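Local coordinates for protein ALDH21) (Physcomitrella patens subsp. patens, PDB 5MZ5) that oxidises succinic semialdehyde with NADP(+) as an aldehyde dehydrogenase of lower plants and some vascular plants, at residues M461-G464 with G465-L468. Sequence-based numbering, arbitrary orientation.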
loop_
_atom_site.group_PDB
_atom_site.type_symbol
_atom_site.label_atom_id
_atom_site.label_comp_id
_atom_site.label_asym_id
_atom_site.label_seq_id
_atom_site.Cartn_x
_atom_site.Cartn_y
_atom_site.Cartn_z
ATOM N N MET A 461 -12.714 3.697 -22.520
ATOM C CA MET A 461 -11.878 4.696 -23.201
ATOM C C MET A 461 -10.391 4.290 -23.120
ATOM O O MET A 461 -9.874 4.064 -22.031
ATOM C CB MET A 461 -12.120 6.106 -22.667
ATOM C CG MET A 461 -13.421 6.694 -23.160
ATOM S SD MET A 461 -13.798 8.221 -22.271
ATOM C CE MET A 461 -14.844 8.996 -23.449
ATOM N N GLU A 462 -9.741 4.154 -24.280
ATOM C CA GLU A 462 -8.360 3.703 -24.454
ATOM C C GLU A 462 -7.363 4.813 -24.244
ATOM O O GLU A 462 -6.672 5.231 -25.179
ATOM C CB GLU A 462 -8.196 3.034 -25.831
ATOM C CG GLU A 462 -8.992 1.749 -25.955
ATOM C CD GLU A 462 -9.244 1.233 -27.362
ATOM O OE1 GLU A 462 -8.845 1.895 -28.349
ATOM O OE2 GLU A 462 -9.906 0.178 -27.471
ATOM N N VAL A 463 -7.307 5.309 -23.000
ATOM C CA VAL A 463 -6.480 6.446 -22.588
ATOM C C VAL A 463 -5.840 6.170 -21.230
ATOM O O VAL A 463 -6.241 5.219 -20.552
ATOM C CB VAL A 463 -7.351 7.762 -22.528
ATOM C CG1 VAL A 463 -7.804 8.209 -23.920
ATOM C CG2 VAL A 463 -8.546 7.598 -21.591
ATOM N N GLY A 464 -4.917 7.046 -20.821
ATOM C CA GLY A 464 -4.318 7.023 -19.481
ATOM C C GLY A 464 -5.179 7.731 -18.428
ATOM O O GLY A 464 -5.111 7.420 -17.240
ATOM N N GLY A 465 -5.988 8.699 -18.858
ATOM C CA GLY A 465 -6.850 9.462 -17.965
ATOM C C GLY A 465 -8.187 9.837 -18.565
ATOM O O GLY A 465 -8.248 10.359 -19.683
ATOM N N VAL A 466 -9.273 9.564 -17.818
ATOM C CA VAL A 466 -10.633 9.896 -18.222
ATOM C C VAL A 466 -11.090 11.035 -17.313
ATOM O O VAL A 466 -11.125 10.884 -16.093
ATOM C CB VAL A 466 -11.612 8.675 -18.191
ATOM C CG1 VAL A 466 -13.047 9.091 -18.559
ATOM C CG2 VAL A 466 -11.137 7.558 -19.109
ATOM N N ILE A 467 -11.433 12.171 -17.911
ATOM C CA ILE A 467 -11.911 13.318 -17.151
ATOM C C ILE A 467 -13.420 13.306 -17.120
ATOM O O ILE A 467 -14.063 13.378 -18.165
ATOM C CB ILE A 467 -11.315 14.669 -17.619
ATOM C CG1 ILE A 467 -9.799 14.543 -17.935
ATOM C CG2 ILE A 467 -11.599 15.752 -16.572
ATOM C CD1 ILE A 467 -8.799 14.038 -16.795
ATOM N N LEU A 468 -13.974 13.204 -15.890
ATOM C CA LEU A 468 -15.395 13.154 -15.636
ATOM C C LEU A 468 -15.930 14.525 -15.209
ATOM O O LEU A 468 -15.531 15.066 -14.171
ATOM C CB LEU A 468 -15.701 12.049 -14.588
ATOM C CG LEU A 468 -17.176 11.797 -14.197
ATOM C CD1 LEU A 468 -18.101 11.585 -15.449
ATOM C CD2 LEU A 468 -17.269 10.606 -13.244
#
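V466 sets CG1 anti to its own backbone N (chi1 177°), which leaves CG2 beside that nitrogen and turns both methyls to M461 and V463. V463, at chi1 -68°, wedges CG2 between its backbone N and carbonyl carbon, and this methyl does the touching: its CG2 lies 3.6 Å from CG2 of V466 and 3.4 Å from the carbonyl O of G465. The two valines cross at about a right angle. M461 lies across V466, its chain extended beyond CG, also at about a right angle; its SD rests 3.9 Å from V466 CG1, while its CB sits 4.0 Å from V466 CG2. Between M461 and V463 the backbone makes an inverse gamma turn centred on E462, closed by a weak hydrogen bond from V463 N to M461 O. Residues 461-464 link helix 451-460 to strand 465-468, which lies parallel to strand 443-447, completing a beta-alpha-beta crossover of the catalytic domain. S444 packs against both M461 and V463. Strand 465-468 also pairs in parallel with a strand of the second subunit, carrying the sheet across the interface, where L507 of that subunit packs on V466 and K505 NZ of that subunit hydrogen-bonds to M461 O.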